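Local coordinates for protein catechol 1,2-dioxygenase (Burkholderia vietnamiensis, PDB 5TD3) that probably catalyses the intradiol ring cleavage of catechol by dioxygen to cis,cis-muconate, a reaction that in this family takes place at a mononuclear iron site, at residues N231-V236 with W261-Y266; T277-G282 with D290-I295; H245-T250 with N310-R315. All coordinates share one frame; numbering follows the deposited sequence.

Contact 1: residues N231-V236 with W261-Y266; sequences NRPAHV and WDDFAY. With ZN (zinc ion), chain C.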
ATOM      1  N   ASN A 231      10.990  16.421  -6.728  1.00 18.55           N
ATOM      2  CA  ASN A 231      12.417  16.726  -6.717  1.00 20.04           C
ATOM      3  C   ASN A 231      12.919  17.105  -5.328  1.00 24.41           C
ATOM      4  O   ASN A 231      12.189  17.674  -4.509  1.00 20.80           O
ATOM      5  CB  ASN A 231      12.725  17.871  -7.680  1.00 21.42           C
ATOM      6  CG  ASN A 231      12.399  17.519  -9.110  1.00 22.74           C
ATOM      7  OD1 ASN A 231      12.768  16.451  -9.590  1.00 25.59           O
ATOM      8  ND2 ASN A 231      11.682  18.403  -9.793  1.00 24.76           N
ATOM      9  N   ARG A 232      14.195  16.798  -5.081  1.00 19.46           N
ATOM     10  CA  ARG A 232      14.915  17.228  -3.894  1.00 22.10           C
ATOM     11  C   ARG A 232      16.053  18.163  -4.287  1.00 20.02           C
ATOM     12  O   ARG A 232      16.662  17.982  -5.345  1.00 23.95           O
ATOM     13  CB  ARG A 232      15.518  16.038  -3.140  1.00 21.66           C
ATOM     14  CG  ARG A 232      14.530  14.940  -2.825  1.00 23.35           C
ATOM     15  CD  ARG A 232      14.959  14.135  -1.627  1.00 22.60           C
ATOM     16  NE  ARG A 232      14.948  14.936  -0.421  1.00 21.00           N
ATOM     17  CZ  ARG A 232      15.649  14.650   0.663  1.00 41.61           C
ATOM     18  NH1 ARG A 232      16.422  13.571   0.695  1.00 48.41           N
ATOM     19  NH2 ARG A 232      15.567  15.441   1.714  1.00 35.81           N
ATOM     20  N   PRO A 233      16.381  19.145  -3.448  1.00 20.89           N
ATOM     21  CA  PRO A 233      17.609  19.917  -3.663  1.00 18.89           C
ATOM     22  C   PRO A 233      18.824  19.026  -3.435  1.00 19.75           C
ATOM     23  O   PRO A 233      18.731  17.956  -2.824  1.00 21.78           O
ATOM     24  CB  PRO A 233      17.521  21.020  -2.601  1.00 21.14           C
ATOM     25  CG  PRO A 233      16.723  20.362  -1.479  1.00 19.15           C
ATOM     26  CD  PRO A 233      15.691  19.540  -2.202  1.00 25.22           C
ATOM     27  N   ALA A 234      19.975  19.470  -3.940  1.00 19.66           N
ATOM     28  CA  ALA A 234      21.207  18.732  -3.679  1.00 24.73           C
ATOM     29  C   ALA A 234      21.477  18.682  -2.179  1.00 26.45           C
ATOM     30  O   ALA A 234      21.293  19.673  -1.464  1.00 25.46           O
ATOM     31  CB  ALA A 234      22.393  19.366  -4.411  1.00 24.59           C
ATOM     32  N   HIS A 235      21.933  17.525  -1.701  1.00 25.64           N
ATOM     33  CA  HIS A 235      22.112  17.324  -0.269  1.00 21.15           C
ATOM     34  C   HIS A 235      23.088  16.177  -0.055  1.00 22.44           C
ATOM     35  O   HIS A 235      23.434  15.440  -0.979  1.00 19.09           O
ATOM     36  CB  HIS A 235      20.777  17.012   0.407  1.00 21.58           C
ATOM     37  CG  HIS A 235      20.119  15.794  -0.160  1.00 20.80           C
ATOM     38  ND1 HIS A 235      19.415  15.815  -1.344  1.00 20.80           N
ATOM     39  CD2 HIS A 235      20.095  14.506   0.267  1.00 23.57           C
ATOM     40  CE1 HIS A 235      18.973  14.600  -1.615  1.00 24.83           C
ATOM     41  NE2 HIS A 235      19.369  13.789  -0.650  1.00 22.81           N
ATOM     42  N   VAL A 236      23.514  16.026   1.191  1.00 19.08           N
ATOM     43  CA  VAL A 236      24.422  14.966   1.604  1.00 21.57           C
ATOM     44  C   VAL A 236      23.853  14.374   2.878  1.00 20.52           C
ATOM     45  O   VAL A 236      23.462  15.123   3.779  1.00 22.26           O
ATOM     46  CB  VAL A 236      25.847  15.488   1.858  1.00 23.82           C
ATOM     47  CG1 VAL A 236      26.738  14.359   2.336  1.00 30.38           C
ATOM     48  CG2 VAL A 236      26.434  16.123   0.593  1.00 25.13           C
ATOM     49  N   TRP A 261      14.230  25.212  -0.341  1.00 29.32           N
ATOM     50  CA  TRP A 261      13.059  25.298   0.519  1.00 37.11           C
ATOM     51  C   TRP A 261      11.814  24.763  -0.180  1.00 33.20           C
ATOM     52  O   TRP A 261      10.688  25.166   0.130  1.00 35.23           O
ATOM     53  CB  TRP A 261      12.849  26.736   0.992  1.00 37.43           C
ATOM     54  CG  TRP A 261      13.804  27.096   2.085  1.00 38.85           C
ATOM     55  CD1 TRP A 261      14.860  27.960   2.000  1.00 39.11           C
ATOM     56  CD2 TRP A 261      13.841  26.547   3.409  1.00 41.56           C
ATOM     57  NE1 TRP A 261      15.530  28.006   3.201  1.00 39.93           N
ATOM     58  CE2 TRP A 261      14.925  27.149   4.083  1.00 41.21           C
ATOM     59  CE3 TRP A 261      13.053  25.615   4.096  1.00 43.71           C
ATOM     60  CZ2 TRP A 261      15.241  26.850   5.409  1.00 35.79           C
ATOM     61  CZ3 TRP A 261      13.368  25.320   5.415  1.00 40.58           C
ATOM     62  CH2 TRP A 261      14.452  25.936   6.055  1.00 39.84           C
ATOM     63  N   ASP A 262      12.010  23.848  -1.124  1.00 24.76           N
ATOM     64  CA  ASP A 262      10.924  23.265  -1.900  1.00 30.88           C
ATOM     65  C   ASP A 262      11.180  21.784  -2.124  1.00 28.59           C
ATOM     66  O   ASP A 262      10.892  21.230  -3.190  1.00 31.58           O
ATOM     67  CB  ASP A 262      10.748  23.997  -3.224  1.00 32.69           C
ATOM     68  CG  ASP A 262       9.436  23.681  -3.880  1.00 36.33           C
ATOM     69  OD1 ASP A 262       8.501  23.259  -3.164  1.00 39.17           O
ATOM     70  OD2 ASP A 262       9.344  23.843  -5.112  1.00 41.36           O
ATOM     71  N   ASP A 263      11.735  21.137  -1.105  1.00 24.85           N
ATOM     72  CA  ASP A 263      11.997  19.708  -1.112  1.00 21.26           C
ATOM     73  C   ASP A 263      10.679  18.947  -1.090  1.00 20.14           C
ATOM     74  O   ASP A 263       9.818  19.208  -0.248  1.00 20.30           O
ATOM     75  CB  ASP A 263      12.845  19.375   0.118  1.00 22.76           C
ATOM     76  CG  ASP A 263      13.257  17.921   0.209  1.00 26.65           C
ATOM     77  OD1 ASP A 263      13.113  17.147  -0.763  1.00 26.30           O
ATOM     78  OD2 ASP A 263      13.765  17.561   1.288  1.00 24.35           O
ATOM     79  N   PHE A 264      10.504  18.018  -2.030  1.00 19.74           N
ATOM     80  CA  PHE A 264       9.282  17.215  -2.022  1.00 19.46           C
ATOM     81  C   PHE A 264       9.186  16.308  -0.796  1.00 17.39           C
ATOM     82  O   PHE A 264       8.100  15.786  -0.524  1.00 20.80           O
ATOM     83  CB  PHE A 264       9.185  16.391  -3.330  1.00 17.90           C
ATOM     84  CG  PHE A 264       9.678  14.964  -3.212  1.00 20.67           C
ATOM     85  CD1 PHE A 264      11.029  14.669  -3.315  1.00 22.96           C
ATOM     86  CD2 PHE A 264       8.779  13.919  -3.039  1.00 20.84           C
ATOM     87  CE1 PHE A 264      11.478  13.354  -3.207  1.00 21.45           C
ATOM     88  CE2 PHE A 264       9.227  12.601  -2.927  1.00 21.43           C
ATOM     89  CZ  PHE A 264      10.564  12.326  -3.010  1.00 21.54           C
ATOM     90  N   ALA A 265      10.276  16.128  -0.041  1.00 17.87           N
ATOM     91  CA  ALA A 265      10.288  15.298   1.159  1.00 18.00           C
ATOM     92  C   ALA A 265      10.398  16.127   2.430  1.00 21.57           C
ATOM     93  O   ALA A 265      10.566  15.559   3.517  1.00 18.57           O
ATOM     94  CB  ALA A 265      11.428  14.271   1.104  1.00 17.57           C
ATOM     95  N   TYR A 266      10.349  17.456   2.308  1.00 18.76           N
ATOM     96  CA  TYR A 266      10.143  18.351   3.444  1.00 19.43           C
ATOM     97  C   TYR A 266      11.234  18.228   4.505  1.00 20.81           C
ATOM     98  O   TYR A 266      10.969  18.380   5.701  1.00 22.49           O
ATOM     99  CB  TYR A 266       8.770  18.093   4.054  1.00 22.70           C
ATOM    100  CG  TYR A 266       7.680  18.259   3.037  1.00 21.15           C
ATOM    101  CD1 TYR A 266       7.324  19.525   2.569  1.00 24.89           C
ATOM    102  CD2 TYR A 266       7.033  17.157   2.514  1.00 20.53           C
ATOM    103  CE1 TYR A 266       6.324  19.678   1.618  1.00 23.96           C
ATOM    104  CE2 TYR A 266       6.044  17.297   1.570  1.00 23.05           C
ATOM    105  CZ  TYR A 266       5.694  18.558   1.132  1.00 21.11           C
ATOM    106  OH  TYR A 266       4.715  18.706   0.198  1.00 21.82           O
TER
HETATM  107 ZN    ZN C 401      19.375  11.715  -0.581  1.00 21.18          ZN
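Arg232 lays its guanidinium edge against the carboxylate of Asp263 and takes it side-on with two nitrogens. NE bonds to Asp263 OD1, and Arg232 NH2 lies 2.8 Å from Asp263 OD2. Both oxygens are met on their syn sides and lie in the guanidinium plane, although the two planes are turned 19° against each other. The bend of the arginine at chi3 (66°) turns the guanidinium toward Asp263. On the aspartate side CG stands anti to the backbone N (chi1 -177°), and from there OD1 also receives Ala265 N, at 3.1 Å, from the face of the carboxylate opposite to Arg232 NE: an Asx turn within the type I turn 263-266. Ala265 CB sits over one guanidinium face, 3.9 Å from Arg232 NE. Arg232 CG touches the edge of the Phe264 ring at CE1 (3.5 Å), while Phe264 N bonds to Asn231 O. The His235 ring lies over a guanidinium face, displaced toward its rim, and binds the zinc ion through NE2 at 2.1 Å, together with Tyr175 and His237. Its other nitrogen, ND1, donates at 2.7 Å to Pro233 O, which lies in the ring plane; this bond and the zinc bond fix the imidazole's rotation. With Asp263 OD2 also taking Ala267 N, the buried carboxylate is paired with charge and backbone donors alike, which probably keeps it ionised and Arg232 fixed beside the metal site.

Contact 2: residues T277-G282 with D290-I295; sequences TTKTGG and DAYQDI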
ATOM      1  N   THR A 277      32.231  27.512   0.142  1.00 37.33           N
ATOM      2  CA  THR A 277      33.267  28.441  -0.292  1.00 38.94           C
ATOM      3  C   THR A 277      34.168  27.762  -1.311  1.00 41.99           C
ATOM      4  O   THR A 277      34.545  26.597  -1.145  1.00 42.20           O
ATOM      5  CB  THR A 277      34.094  28.951   0.907  1.00 51.33           C
ATOM      6  OG1 THR A 277      34.706  27.846   1.583  1.00 62.91           O
ATOM      7  CG2 THR A 277      33.213  29.697   1.886  1.00 44.13           C
ATOM      8  N   THR A 278      34.531  28.504  -2.355  1.00 40.45           N
ATOM      9  CA  THR A 278      35.473  28.000  -3.345  1.00 40.87           C
ATOM     10  C   THR A 278      36.892  28.247  -2.850  1.00 42.63           C
ATOM     11  O   THR A 278      37.232  29.361  -2.442  1.00 44.45           O
ATOM     12  CB  THR A 278      35.254  28.678  -4.700  1.00 45.90           C
ATOM     13  OG1 THR A 278      33.900  28.472  -5.136  1.00 43.06           O
ATOM     14  CG2 THR A 278      36.228  28.126  -5.750  1.00 42.25           C
ATOM     15  N   LYS A 279      37.718  27.206  -2.902  1.00 47.61           N
ATOM     16  CA  LYS A 279      39.096  27.261  -2.444  1.00 50.34           C
ATOM     17  C   LYS A 279      40.016  26.757  -3.545  1.00 52.65           C
ATOM     18  O   LYS A 279      39.574  26.140  -4.515  1.00 43.22           O
ATOM     19  CB  LYS A 279      39.300  26.422  -1.171  1.00 47.32           C
ATOM     20  CG  LYS A 279      38.522  26.924   0.043  1.00 46.71           C
ATOM     21  CD  LYS A 279      38.974  26.227   1.326  1.00 45.78           C
ATOM     22  CE  LYS A 279      38.331  26.864   2.552  1.00 49.59           C
ATOM     23  NZ  LYS A 279      38.708  26.190   3.832  1.00 54.09           N
ATOM     24  N   THR A 280      41.302  27.053  -3.404  1.00 46.33           N
ATOM     25  CA  THR A 280      42.312  26.549  -4.325  1.00 49.00           C
ATOM     26  C   THR A 280      43.263  25.630  -3.566  1.00 47.64           C
ATOM     27  O   THR A 280      43.146  25.442  -2.351  1.00 51.19           O
ATOM     28  CB  THR A 280      43.060  27.690  -5.024  1.00 55.61           C
ATOM     29  OG1 THR A 280      43.204  28.794  -4.125  1.00 53.36           O
ATOM     30  CG2 THR A 280      42.297  28.137  -6.261  1.00 53.93           C
ATOM     31  N   GLY A 281      44.206  25.049  -4.302  1.00 47.90           N
ATOM     32  CA  GLY A 281      45.100  24.061  -3.733  1.00 55.20           C
ATOM     33  C   GLY A 281      44.527  22.663  -3.698  1.00 50.65           C
ATOM     34  O   GLY A 281      44.924  21.858  -2.851  1.00 53.19           O
ATOM     35  N   GLY A 282      43.592  22.351  -4.603  1.00 48.61           N
ATOM     36  CA  GLY A 282      42.949  21.048  -4.579  1.00 46.19           C
ATOM     37  C   GLY A 282      43.887  19.887  -4.854  1.00 48.36           C
ATOM     38  O   GLY A 282      43.678  18.783  -4.344  1.00 47.50           O
ATOM     39  N   ASP A 290      42.466  22.083  -9.199  1.00 44.98           N
ATOM     40  CA  ASP A 290      43.002  23.031  -8.226  1.00 44.61           C
ATOM     41  C   ASP A 290      41.883  23.704  -7.447  1.00 43.76           C
ATOM     42  O   ASP A 290      41.974  23.863  -6.223  1.00 44.20           O
ATOM     43  CB  ASP A 290      43.863  24.082  -8.927  1.00 46.79           C
ATOM     44  CG  ASP A 290      44.355  25.171  -7.978  1.00 48.37           C
ATOM     45  OD1 ASP A 290      44.945  24.846  -6.922  1.00 48.70           O
ATOM     46  OD2 ASP A 290      44.129  26.359  -8.284  1.00 50.85           O
ATOM     47  N   ALA A 291      40.835  24.130  -8.142  1.00 43.08           N
ATOM     48  CA  ALA A 291      39.678  24.745  -7.514  1.00 42.28           C
ATOM     49  C   ALA A 291      38.708  23.667  -7.046  1.00 40.04           C
ATOM     50  O   ALA A 291      38.416  22.725  -7.786  1.00 43.28           O
ATOM     51  CB  ALA A 291      38.978  25.685  -8.495  1.00 50.27           C
ATOM     52  N   TYR A 292      38.214  23.812  -5.819  1.00 42.21           N
ATOM     53  CA  TYR A 292      37.235  22.882  -5.276  1.00 42.97           C
ATOM     54  C   TYR A 292      36.275  23.650  -4.377  1.00 41.00           C
ATOM     55  O   TYR A 292      36.502  24.816  -4.039  1.00 38.33           O
ATOM     56  CB  TYR A 292      37.909  21.732  -4.518  1.00 41.12           C
ATOM     57  CG  TYR A 292      38.630  22.156  -3.260  1.00 38.19           C
ATOM     58  CD1 TYR A 292      39.955  22.567  -3.298  1.00 45.11           C
ATOM     59  CD2 TYR A 292      37.980  22.150  -2.034  1.00 37.43           C
ATOM     60  CE1 TYR A 292      40.614  22.956  -2.144  1.00 49.49           C
ATOM     61  CE2 TYR A 292      38.626  22.538  -0.880  1.00 45.40           C
ATOM     62  CZ  TYR A 292      39.943  22.938  -0.942  1.00 45.70           C
ATOM     63  OH  TYR A 292      40.583  23.326   0.209  1.00 47.24           O
ATOM     64  N   GLN A 293      35.186  22.988  -4.010  1.00 35.20           N
ATOM     65  CA  GLN A 293      34.201  23.545  -3.095  1.00 40.63           C
ATOM     66  C   GLN A 293      34.439  22.973  -1.711  1.00 34.21           C
ATOM     67  O   GLN A 293      34.639  21.769  -1.557  1.00 33.40           O
ATOM     68  CB  GLN A 293      32.777  23.210  -3.539  1.00 35.23           C
ATOM     69  CG  GLN A 293      32.421  23.683  -4.925  1.00 45.90           C
ATOM     70  CD  GLN A 293      31.728  25.019  -4.907  1.00 53.65           C
ATOM     71  OE1 GLN A 293      32.325  26.029  -4.541  1.00 63.03           O
ATOM     72  NE2 GLN A 293      30.458  25.035  -5.296  1.00 54.31           N
ATOM     73  N   ASP A 294      34.385  23.829  -0.700  1.00 38.51           N
ATOM     74  CA  ASP A 294      34.713  23.421   0.655  1.00 37.32           C
ATOM     75  C   ASP A 294      33.555  23.748   1.579  1.00 34.05           C
ATOM     76  O   ASP A 294      32.981  24.844   1.520  1.00 34.49           O
ATOM     77  CB  ASP A 294      35.987  24.104   1.142  1.00 43.26           C
ATOM     78  CG  ASP A 294      36.515  23.500   2.428  1.00 37.35           C
ATOM     79  OD1 ASP A 294      37.064  22.380   2.378  1.00 43.45           O
ATOM     80  OD2 ASP A 294      36.426  24.166   3.478  1.00 39.58           O
ATOM     81  N   ILE A 295      33.214  22.787   2.431  1.00 33.47           N
ATOM     82  CA  ILE A 295      32.112  22.925   3.370  1.00 35.31           C
ATOM     83  C   ILE A 295      32.592  22.504   4.747  1.00 32.43           C
ATOM     84  O   ILE A 295      33.003  21.354   4.940  1.00 37.55           O
ATOM     85  CB  ILE A 295      30.897  22.083   2.959  1.00 29.98           C
ATOM     86  CG1 ILE A 295      30.347  22.577   1.619  1.00 29.76           C
ATOM     87  CG2 ILE A 295      29.850  22.140   4.058  1.00 35.46           C
ATOM     88  CD1 ILE A 295      29.141  21.807   1.134  1.00 28.01           C
TER
HETATM   89  O   HOH W   1      32.326  27.175   3.462  1.00 43.69           O
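An antiparallel strand pair at the margin of a mixed five-stranded sheet joins 277-279, on one of its two outermost strands in this chain, to 292-295. The backbone ladder sets the register: Thr277 with Asp294 and Lys279 with Tyr292 are hydrogen-bonded pairs, and Thr278 with Gln293 is the non-hydrogen-bonded pair between them. Lys279 N to Tyr292 O measures 2.9 Å, and the return bond, Tyr292 N to Lys279 O, 3.0 Å. On the face that carries Lys279, Tyr292 and Asp294, the lysine runs extended beyond CG over the phenol. Its CB makes a CH-pi contact 4.0 Å from the centroid of the Tyr292 ring, 28° off the normal, and Lys279 CD lies 3.5 Å from Tyr292 OH. Lys279 NZ then closes a salt bridge to Asp294 OD2 at 3.1 Å, coming from above the carboxylate plane; the same oxygen is bonded to His148 of the next strand, 144-152. Such pairing continues the sheet of the dioxygenase domain, whose family belongs to the transthyretin clan. On the other face Thr278 OG1 donates to Gln293 OE1 across the non-hydrogen-bonded pair, a bend at chi2 (-95°) bringing OE1 across. Past the ladder the chains stay together through Asp290, whose OD1 accepts from Gly281 N at 2.7 Å, while its carbonyl O takes Gly282 N. Thr280 CG2 lies 3.3 Å from Asp290 OD2, and Gly282 CA rests 3.6 Å from Tyr292 CD1.

Contact 3: residues H245-T250 with N310-R315; sequences HRKLTT and NQIVER. With EDO (1,2-ethanediol), chain H.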
ATOM      1  N   HIS A 245      26.514   7.925  22.976  1.00 30.05           N
ATOM      2  CA  HIS A 245      25.701   8.972  22.366  1.00 29.67           C
ATOM      3  C   HIS A 245      24.617   8.331  21.518  1.00 30.27           C
ATOM      4  O   HIS A 245      24.743   7.190  21.079  1.00 26.88           O
ATOM      5  CB  HIS A 245      26.535   9.921  21.500  1.00 31.26           C
ATOM      6  CG  HIS A 245      27.638  10.590  22.253  1.00 31.03           C
ATOM      7  ND1 HIS A 245      28.961  10.247  22.084  1.00 31.26           N
ATOM      8  CD2 HIS A 245      27.614  11.556  23.200  1.00 31.13           C
ATOM      9  CE1 HIS A 245      29.710  10.981  22.890  1.00 38.78           C
ATOM     10  NE2 HIS A 245      28.918  11.786  23.576  1.00 37.89           N
ATOM     11  N   ARG A 246      23.526   9.062  21.318  1.00 25.41           N
ATOM     12  CA  ARG A 246      22.471   8.548  20.463  1.00 23.97           C
ATOM     13  C   ARG A 246      22.880   8.657  18.999  1.00 23.18           C
ATOM     14  O   ARG A 246      23.676   9.520  18.616  1.00 26.19           O
ATOM     15  CB  ARG A 246      21.166   9.294  20.724  1.00 23.03           C
ATOM     16  CG  ARG A 246      20.729   9.230  22.194  1.00 26.42           C
ATOM     17  CD  ARG A 246      19.343   9.842  22.367  1.00 26.15           C
ATOM     18  NE  ARG A 246      19.274  11.208  21.850  1.00 25.86           N
ATOM     19  CZ  ARG A 246      18.136  11.856  21.621  1.00 27.86           C
ATOM     20  NH1 ARG A 246      16.961  11.266  21.866  1.00 23.20           N
ATOM     21  NH2 ARG A 246      18.171  13.088  21.135  1.00 24.20           N
ATOM     22  N   LYS A 247      22.350   7.760  18.179  1.00 22.39           N
ATOM     23  CA  LYS A 247      22.710   7.751  16.767  1.00 21.74           C
ATOM     24  C   LYS A 247      22.029   8.915  16.063  1.00 21.89           C
ATOM     25  O   LYS A 247      20.797   9.000  16.042  1.00 23.25           O
ATOM     26  CB  LYS A 247      22.297   6.427  16.125  1.00 22.43           C
ATOM     27  CG  LYS A 247      22.597   6.322  14.622  1.00 20.84           C
ATOM     28  CD  LYS A 247      22.202   4.956  14.071  1.00 20.65           C
ATOM     29  CE  LYS A 247      22.624   4.777  12.609  1.00 28.36           C
ATOM     30  NZ  LYS A 247      22.542   3.330  12.186  1.00 27.86           N
ATOM     31  N   LEU A 248      22.827   9.796  15.457  1.00 22.25           N
ATOM     32  CA  LEU A 248      22.301  10.961  14.757  1.00 19.90           C
ATOM     33  C   LEU A 248      22.042  10.598  13.300  1.00 21.49           C
ATOM     34  O   LEU A 248      22.928  10.066  12.626  1.00 22.07           O
ATOM     35  CB  LEU A 248      23.283  12.132  14.835  1.00 20.73           C
ATOM     36  CG  LEU A 248      22.985  13.393  14.010  1.00 21.80           C
ATOM     37  CD1 LEU A 248      21.661  14.063  14.427  1.00 20.64           C
ATOM     38  CD2 LEU A 248      24.163  14.369  14.156  1.00 21.46           C
ATOM     39  N   THR A 249      20.827  10.874  12.829  1.00 18.02           N
ATOM     40  CA  THR A 249      20.479  10.824  11.412  1.00 17.26           C
ATOM     41  C   THR A 249      20.254  12.262  10.955  1.00 17.52           C
ATOM     42  O   THR A 249      19.395  12.956  11.505  1.00 18.81           O
ATOM     43  CB  THR A 249      19.205  10.005  11.176  1.00 18.50           C
ATOM     44  OG1 THR A 249      19.381   8.662  11.647  1.00 20.44           O
ATOM     45  CG2 THR A 249      18.818   9.997   9.672  1.00 17.64           C
ATOM     46  N   THR A 250      21.016  12.716   9.962  1.00 19.61           N
ATOM     47  CA  THR A 250      20.869  14.103   9.528  1.00 20.40           C
ATOM     48  C   THR A 250      21.329  14.232   8.081  1.00 20.88           C
ATOM     49  O   THR A 250      21.660  13.244   7.416  1.00 23.23           O
ATOM     50  CB  THR A 250      21.627  15.059  10.473  1.00 24.98           C
ATOM     51  OG1 THR A 250      21.251  16.415  10.205  1.00 23.02           O
ATOM     52  CG2 THR A 250      23.153  14.927  10.327  1.00 21.44           C
ATOM     53  N   ASN A 310      16.870   5.958  22.718  1.00 31.80           N
ATOM     54  CA  ASN A 310      15.418   6.020  22.640  1.00 28.53           C
ATOM     55  C   ASN A 310      14.904   6.542  21.301  1.00 26.06           C
ATOM     56  O   ASN A 310      13.689   6.722  21.156  1.00 27.96           O
ATOM     57  CB  ASN A 310      14.874   6.866  23.800  1.00 34.35           C
ATOM     58  CG  ASN A 310      15.382   8.302  23.785  1.00 35.24           C
ATOM     59  OD1 ASN A 310      16.229   8.677  22.981  1.00 33.05           O
ATOM     60  ND2 ASN A 310      14.852   9.115  24.687  1.00 44.75           N
ATOM     61  N   GLN A 311      15.777   6.780  20.315  1.00 23.94           N
ATOM     62  CA  GLN A 311      15.305   7.286  19.030  1.00 21.95           C
ATOM     63  C   GLN A 311      15.937   6.598  17.823  1.00 22.76           C
ATOM     64  O   GLN A 311      15.593   6.954  16.688  1.00 22.09           O
ATOM     65  CB  GLN A 311      15.524   8.807  18.947  1.00 22.67           C
ATOM     66  CG  GLN A 311      16.939   9.259  19.252  1.00 24.82           C
ATOM     67  CD  GLN A 311      17.827   9.204  18.026  1.00 29.57           C
ATOM     68  OE1 GLN A 311      17.624   9.946  17.058  1.00 25.09           O
ATOM     69  NE2 GLN A 311      18.799   8.305  18.044  1.00 21.96           N
ATOM     70  N   ILE A 312      16.805   5.605  18.022  1.00 24.84           N
ATOM     71  CA  ILE A 312      17.369   4.878  16.889  1.00 18.77           C
ATOM     72  C   ILE A 312      16.267   4.089  16.200  1.00 19.47           C
ATOM     73  O   ILE A 312      15.329   3.594  16.844  1.00 22.40           O
ATOM     74  CB  ILE A 312      18.523   3.963  17.333  1.00 23.30           C
ATOM     75  CG1 ILE A 312      19.208   3.347  16.100  1.00 20.31           C
ATOM     76  CG2 ILE A 312      18.033   2.916  18.304  1.00 25.31           C
ATOM     77  CD1 ILE A 312      20.474   2.585  16.417  1.00 25.30           C
ATOM     78  N   VAL A 313      16.353   3.993  14.877  1.00 21.07           N
ATOM     79  CA  VAL A 313      15.253   3.489  14.064  1.00 22.61           C
ATOM     80  C   VAL A 313      15.696   2.238  13.329  1.00 22.67           C
ATOM     81  O   VAL A 313      16.763   2.227  12.709  1.00 21.02           O
ATOM     82  CB  VAL A 313      14.756   4.554  13.076  1.00 19.40           C
ATOM     83  CG1 VAL A 313      13.751   3.932  12.070  1.00 22.23           C
ATOM     84  CG2 VAL A 313      14.104   5.715  13.848  1.00 19.35           C
ATOM     85  N   GLU A 314      14.870   1.195  13.394  1.00 19.39           N
ATOM     86  CA  GLU A 314      15.062  -0.031  12.627  1.00 18.65           C
ATOM     87  C   GLU A 314      14.125  -0.011  11.423  1.00 18.99           C
ATOM     88  O   GLU A 314      12.909   0.111  11.586  1.00 21.20           O
ATOM     89  CB  GLU A 314      14.774  -1.261  13.493  1.00 20.25           C
ATOM     90  CG  GLU A 314      14.789  -2.571  12.716  1.00 27.14           C
ATOM     91  CD  GLU A 314      16.169  -2.918  12.169  1.00 40.85           C
ATOM     92  OE1 GLU A 314      17.181  -2.573  12.823  1.00 40.14           O
ATOM     93  OE2 GLU A 314      16.236  -3.521  11.076  1.00 46.28           O
ATOM     94  N   ARG A 315      14.685  -0.111  10.222  1.00 19.27           N
ATOM     95  CA  ARG A 315      13.880  -0.203   9.010  1.00 21.72           C
ATOM     96  C   ARG A 315      14.671  -1.000   7.994  1.00 21.96           C
ATOM     97  O   ARG A 315      15.899  -1.104   8.104  1.00 18.14           O
ATOM     98  CB  ARG A 315      13.534   1.182   8.438  1.00 15.81           C
ATOM     99  CG  ARG A 315      14.773   1.965   8.013  1.00 15.36           C
ATOM    100  CD  ARG A 315      14.434   3.378   7.613  1.00 15.35           C
ATOM    101  NE  ARG A 315      13.859   3.489   6.273  1.00 17.94           N
ATOM    102  CZ  ARG A 315      13.585   4.661   5.698  1.00 19.87           C
ATOM    103  NH1 ARG A 315      13.820   5.807   6.364  1.00 19.38           N
ATOM    104  NH2 ARG A 315      13.088   4.699   4.469  1.00 17.49           N
TER
HETATM  105  C1  EDO H 406      23.909   4.141  18.424  1.00 42.83           C
HETATM  106  O1  EDO H 406      22.728   4.140  19.237  1.00 34.62           O
HETATM  107  C2  EDO H 406      24.977   4.896  19.197  1.00 41.41           C
HETATM  108  O2  EDO H 406      25.350   6.111  18.539  1.00 33.30           O
HETATM  109  O   HOH W   2      19.963   2.936  12.598  1.00 26.00           O
HETATM  110  O   HOH W   3      18.839  11.526  14.911  1.00 18.55           O
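Backbone to backbone the two segments stay apart: 245-250, which leads into strand 248-253, and the irregular 310-315 come nearest at Lys247 and Ile312, whose CA atoms are 6.1 Å apart, and no direct hydrogen bond joins main chain to main chain. Side chains bridge the gap. Gln311 CG lies between its backbone N and carbonyl carbon (chi1 53°), and the chain bends at chi2, which brings the amide to Lys247 O, NE2 to O 2.9 Å, the donor tilted from the carbonyl plane. Asp309 accepts from the same NE2. The other amide atom, Gln311 OE1, accepts a hydrogen bond from a water at 2.9 Å, which in turn accepts from Thr249 N, and Arg114 also donates to this oxygen. Over one face of the Arg246 guanidinium stands Gln311 CG, 3.3 Å from NH1; at the edge Asn310 OD1 accepts from Arg246 NH1 at 2.9 Å and lies in the guanidinium plane. The amide of Asn310 is turned 58° from that plane. Asp103, through a salt bridge, and Thr302 take other N-H groups of Arg246. The extended aliphatic chain of Lys247 crosses Ile312, CD to CD1 3.8 Å, and its NZ donates at 2.6 Å to a water that bonds on to Val313 O. Farther along, Glu314 and Arg315 meet Asp64 and Trp67 of the second subunit. Amides, water and an arginine paired with Asp103 thus join the lead-in to edge strand 248-253 to segment 310-315, a polar seam in which the positive charge of Arg246 is probably balanced locally.

In the fold
Contact 1 is largely buried, whereas contacts 2 and 3 lie at the surface, and their chemistry follows. In contact 1 a bidentate salt bridge joins the segments beside the metal site, and an Asx turn shapes one of them. Contact 2 is regular strand pairing about 28 Å from the centre of the chain, with a salt bridge from an exposed lysine to a buried aspartate. Contact 3 relies on amide and water bridges. Contacts 1 and 3 reach the same sheet through the neighbouring strands 235-241 and 248-253, their centres about 21 Å apart, and both touch the second subunit; contact 2 belongs to the other five-stranded sheet and meets no other chain of the assembly.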